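Local coordinates for muramidase (Sodiomyces alcalophilus, PDB 6ZM8), which probably hydrolyses the glycosidic backbone of bacterial cell-wall peptidoglycan, as a fungal lysozyme of glycoside hydrolase family 25, at residues 81-93 / 196-208. Numbering follows the deposited sequence.
Sequences GGWSKDGITLPGA and GDASRLRALANGD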
loop_
_atom_site.group_PDB
_atom_site.type_symbol
_atom_site.label_atom_id
_atom_site.label_comp_id
_atom_site.label_asym_id
_atom_site.label_seq_id
_atom_site.Cartn_x
_atom_site.Cartn_y
_atom_site.Cartn_z
ATOM N N GLY A 81 -4.980 -3.244 9.292
ATOM C CA GLY A 81 -4.812 -1.898 8.760
ATOM C C GLY A 81 -5.079 -0.789 9.759
ATOM O O GLY A 81 -5.108 0.395 9.367
ATOM N N GLY A 82 -5.244 -1.103 11.038
ATOM C CA GLY A 82 -5.390 -0.060 12.039
ATOM C C GLY A 82 -4.121 0.773 12.152
ATOM O O GLY A 82 -3.018 0.312 11.871
ATOM N N TRP A 83 -4.286 1.991 12.605
ATOM C CA TRP A 83 -3.187 2.943 12.698
ATOM C C TRP A 83 -3.044 3.415 14.146
ATOM O O TRP A 83 -3.998 3.507 14.855
ATOM C CB TRP A 83 -3.390 4.090 11.717
ATOM C CG TRP A 83 -2.303 5.113 11.769
ATOM C CD1 TRP A 83 -1.047 5.031 11.230
ATOM C CD2 TRP A 83 -2.365 6.377 12.453
ATOM N NE1 TRP A 83 -0.342 6.174 11.530
ATOM C CE2 TRP A 83 -1.115 7.025 12.266
ATOM C CE3 TRP A 83 -3.368 7.050 13.147
ATOM C CZ2 TRP A 83 -0.856 8.303 12.751
ATOM C CZ3 TRP A 83 -3.124 8.325 13.605
ATOM C CH2 TRP A 83 -1.885 8.948 13.404
ATOM N N SER A 84 -1.857 3.756 14.574
ATOM C CA SER A 84 -1.724 4.550 15.817
ATOM C C SER A 84 -0.523 5.463 15.605
ATOM O O SER A 84 0.385 5.143 14.847
ATOM C CB SER A 84 -1.665 3.730 17.070
ATOM O OG SER A 84 -0.388 3.164 17.245
ATOM N N LYS A 85 -0.555 6.570 16.334
ATOM C CA LYS A 85 0.367 7.714 16.214
ATOM C C LYS A 85 1.607 7.471 17.110
ATOM O O LYS A 85 1.936 8.252 17.970
ATOM C CB LYS A 85 -0.315 9.043 16.528
ATOM C CG LYS A 85 0.474 10.237 15.969
ATOM C CD LYS A 85 0.166 11.524 16.710
ATOM C CE LYS A 85 0.906 12.728 16.202
ATOM N NZ LYS A 85 0.373 13.175 14.892
ATOM N N ASP A 86 2.324 6.414 16.803
ATOM C CA ASP A 86 3.495 5.958 17.580
ATOM C C ASP A 86 4.783 6.195 16.844
ATOM O O ASP A 86 5.847 5.813 17.338
ATOM C CB ASP A 86 3.349 4.504 18.023
ATOM C CG ASP A 86 3.174 3.481 16.887
ATOM O OD1 ASP A 86 3.243 3.923 15.706
ATOM O OD2 ASP A 86 2.896 2.243 17.168
ATOM N N GLY A 87 4.729 6.863 15.686
ATOM C CA GLY A 87 5.912 7.181 14.881
ATOM C C GLY A 87 6.425 6.032 14.064
ATOM O O GLY A 87 7.360 6.238 13.305
ATOM N N ILE A 88 5.804 4.836 14.180
ATOM C CA ILE A 88 6.315 3.682 13.467
ATOM C C ILE A 88 5.227 2.986 12.645
ATOM O O ILE A 88 5.500 1.927 12.088
ATOM C CB ILE A 88 7.012 2.666 14.382
ATOM C CG1 ILE A 88 6.087 2.103 15.445
ATOM C CG2 ILE A 88 8.281 3.290 14.971
ATOM C CD1 ILE A 88 6.588 0.817 16.078
ATOM N N THR A 89 4.032 3.569 12.554
ATOM C CA THR A 89 2.936 2.943 11.823
ATOM C C THR A 89 2.601 3.784 10.616
ATOM O O THR A 89 2.153 4.933 10.723
ATOM C CB THR A 89 1.693 2.742 12.703
ATOM O OG1 THR A 89 2.054 2.141 13.948
ATOM C CG2 THR A 89 0.715 1.822 12.008
ATOM N N LEU A 90 2.843 3.226 9.426
ATOM C CA LEU A 90 2.448 3.901 8.207
ATOM C C LEU A 90 0.930 3.817 8.042
ATOM O O LEU A 90 0.292 2.846 8.480
ATOM C CB LEU A 90 3.121 3.229 6.999
ATOM C CG LEU A 90 4.649 3.395 6.983
ATOM C CD1 LEU A 90 5.273 2.500 5.925
ATOM C CD2 LEU A 90 5.050 4.837 6.789
ATOM N N PRO A 91 0.323 4.791 7.358
ATOM C CA PRO A 91 -1.069 4.623 6.971
ATOM C C PRO A 91 -1.192 3.375 6.092
ATOM O O PRO A 91 -0.310 3.059 5.295
ATOM C CB PRO A 91 -1.379 5.901 6.191
ATOM C CG PRO A 91 -0.010 6.301 5.622
ATOM C CD PRO A 91 0.966 5.963 6.714
ATOM N N GLY A 92 -2.320 2.680 6.224
ATOM C CA GLY A 92 -2.550 1.508 5.398
ATOM C C GLY A 92 -2.573 1.890 3.915
ATOM O O GLY A 92 -2.938 3.020 3.540
ATOM N N ALA A 93 -2.230 0.906 3.084
ATOM C CA ALA A 93 -2.223 1.091 1.641
ATOM C C ALA A 93 -3.311 0.261 0.976
ATOM O O ALA A 93 -3.529 -0.925 1.291
ATOM C CB ALA A 93 -0.876 0.701 1.045
ATOM N N GLY A 196 12.021 10.676 0.294
ATOM C CA GLY A 196 12.242 11.679 1.305
ATOM C C GLY A 196 13.255 11.211 2.314
ATOM O O GLY A 196 13.826 10.119 2.184
ATOM N N ASP A 197 13.488 12.059 3.297
ATOM C CA ASP A 197 14.444 11.791 4.360
ATOM C C ASP A 197 13.749 11.209 5.574
ATOM O O ASP A 197 12.544 10.987 5.622
ATOM C CB ASP A 197 15.276 13.058 4.642
ATOM C CG ASP A 197 14.492 14.175 5.286
ATOM O OD1 ASP A 197 13.379 13.978 5.788
ATOM O OD2 ASP A 197 15.087 15.303 5.334
ATOM N N ALA A 198 14.573 10.941 6.618
ATOM C CA ALA A 198 14.051 10.238 7.791
ATOM C C ALA A 198 12.972 11.047 8.483
ATOM O O ALA A 198 11.980 10.475 8.970
ATOM C CB ALA A 198 15.175 9.898 8.724
ATOM N N SER A 199 13.146 12.364 8.552
ATOM C CA SER A 199 12.141 13.237 9.152
ATOM C C SER A 199 10.808 13.134 8.429
ATOM O O SER A 199 9.733 13.190 9.030
ATOM C CB SER A 199 12.635 14.685 9.121
ATOM O OG SER A 199 11.659 15.560 9.679
ATOM N N ARG A 200 10.869 13.068 7.122
ATOM C CA ARG A 200 9.647 13.003 6.322
ATOM C C ARG A 200 8.977 11.644 6.424
ATOM O O ARG A 200 7.752 11.560 6.400
ATOM C CB ARG A 200 9.955 13.353 4.877
ATOM C CG ARG A 200 10.189 14.828 4.653
ATOM C CD ARG A 200 8.980 15.725 4.965
ATOM N NE ARG A 200 7.838 15.488 4.055
ATOM C CZ ARG A 200 7.533 16.288 3.023
ATOM N NH1 ARG A 200 8.279 17.363 2.825
ATOM N NH2 ARG A 200 6.501 16.038 2.207
ATOM N N LEU A 201 9.768 10.569 6.547
ATOM C CA LEU A 201 9.169 9.241 6.752
ATOM C C LEU A 201 8.448 9.198 8.109
ATOM O O LEU A 201 7.337 8.671 8.215
ATOM C CB LEU A 201 10.251 8.157 6.622
ATOM C CG LEU A 201 9.763 6.723 6.763
ATOM C CD1 LEU A 201 8.670 6.380 5.741
ATOM C CD2 LEU A 201 10.948 5.780 6.621
ATOM N N ARG A 202 9.101 9.748 9.127
ATOM C CA ARG A 202 8.461 9.826 10.435
ATOM C C ARG A 202 7.185 10.675 10.355
ATOM O O ARG A 202 6.172 10.317 10.985
ATOM C CB ARG A 202 9.435 10.405 11.443
ATOM C CG ARG A 202 8.888 10.622 12.816
ATOM C CD ARG A 202 8.920 9.294 13.543
ATOM N NE ARG A 202 10.303 8.922 13.870
ATOM C CZ ARG A 202 10.795 7.677 13.946
ATOM N NH1 ARG A 202 10.001 6.621 13.946
ATOM N NH2 ARG A 202 12.088 7.508 14.201
ATOM N N ALA A 203 7.218 11.786 9.609
ATOM C CA ALA A 203 6.019 12.629 9.478
ATOM C C ALA A 203 4.881 11.876 8.802
ATOM O O ALA A 203 3.720 12.041 9.172
ATOM C CB ALA A 203 6.347 13.899 8.730
ATOM N N LEU A 204 5.201 11.040 7.810
ATOM C CA LEU A 204 4.161 10.222 7.165
ATOM C C LEU A 204 3.584 9.243 8.162
ATOM O O LEU A 204 2.362 9.065 8.255
ATOM C CB LEU A 204 4.757 9.502 5.951
ATOM C CG LEU A 204 3.792 8.533 5.260
ATOM C CD1 LEU A 204 2.595 9.282 4.661
ATOM C CD2 LEU A 204 4.528 7.775 4.177
ATOM N N ALA A 205 4.440 8.591 8.962
ATOM C CA ALA A 205 3.939 7.702 9.998
ATOM C C ALA A 205 3.061 8.462 11.010
ATOM O O ALA A 205 2.022 7.951 11.436
ATOM C CB ALA A 205 5.096 7.005 10.699
ATOM N N ASN A 206 3.487 9.656 11.394
ATOM C CA ASN A 206 2.755 10.423 12.405
ATOM C C ASN A 206 1.515 11.120 11.873
ATOM O O ASN A 206 0.670 11.555 12.626
ATOM C CB ASN A 206 3.691 11.463 13.032
ATOM C CG ASN A 206 4.569 10.850 14.092
ATOM O OD1 ASN A 206 4.194 9.867 14.738
ATOM N ND2 ASN A 206 5.710 11.510 14.326
ATOM N N GLY A 207 1.630 11.531 10.578
ATOM C CA GLY A 207 0.334 11.955 9.965
ATOM C C GLY A 207 0.297 13.427 10.143
ATOM O O GLY A 207 -0.802 14.041 10.246
ATOM N N ASP A 208 1.457 13.999 10.090
ATOM C CA ASP A 208 1.561 15.424 10.335
ATOM C C ASP A 208 2.818 15.969 9.694
ATOM O O ASP A 208 3.224 17.023 10.153
ATOM C CB ASP A 208 1.516 15.651 11.831
ATOM C CG ASP A 208 2.647 15.035 12.644
ATOM O OD1 ASP A 208 3.736 14.772 12.069
ATOM O OD2 ASP A 208 2.465 14.868 13.906
ATOM O OXT ASP A 208 3.241 15.383 8.685
HETATM O O HOH W 1 2.780 6.160 13.573
#
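Trp83 and Lys85 meet the carbonyls at the end of helix 198-206, a worked example of how a loop can take up the acceptors that a helix leaves at its C-terminus. Trp83 NE1 donates to Ala205 O at 3.0 Å, the oxygen lying in the ring plane while the nitrogen lies in the carbonyl plane; a second, weak bond from NE1 reaches Thr89 O. One residue on, Lys85 NZ bonds Asn206 O at 2.8 Å and forms a salt bridge with Asp208 OD2 at 2.9 Å, approaching from above the carboxylate plane. The bend at the end of the lysine chain (chi4 73°) turns the ammonium to both oxygens. Farther back along the helix, one of two modelled conformers of Arg202 curls at chi2 and chi3 so that NH1 donates to Gly87 O at 2.7 Å; the oxygen is near the guanidinium plane, although the donor sits well above the carbonyl plane. Alongside these polar contacts, Leu90 CD2 touches both Leu204 CD2 and Leu201 CD1, while Pro91 CD rests on Leu204 O at 3.7 Å.

A bridging water accepts from Thr89 N at 3.1 Å and also contacts Ala205 O. The loop is shaped by an Asx turn: Asp86 OD1 accepts from Ile88 N and, through its syn lone pair, from Thr89 OG1, which is itself tied to Arg56. Arg130 NH2 donates a hydrogen bond to Leu204 O, and Ile55 of strand 55-61 lies against Leu90 and Leu201, placing the contact at the margin of the TIM-barrel-like domain. Indole and ammonium donors, joined by the guanidinium in one conformer, thus anchor the C-terminal helix to the loop leading into strand 93-95, and the lysine's positive charge probably offsets both the helix's negative end and the terminal aspartate.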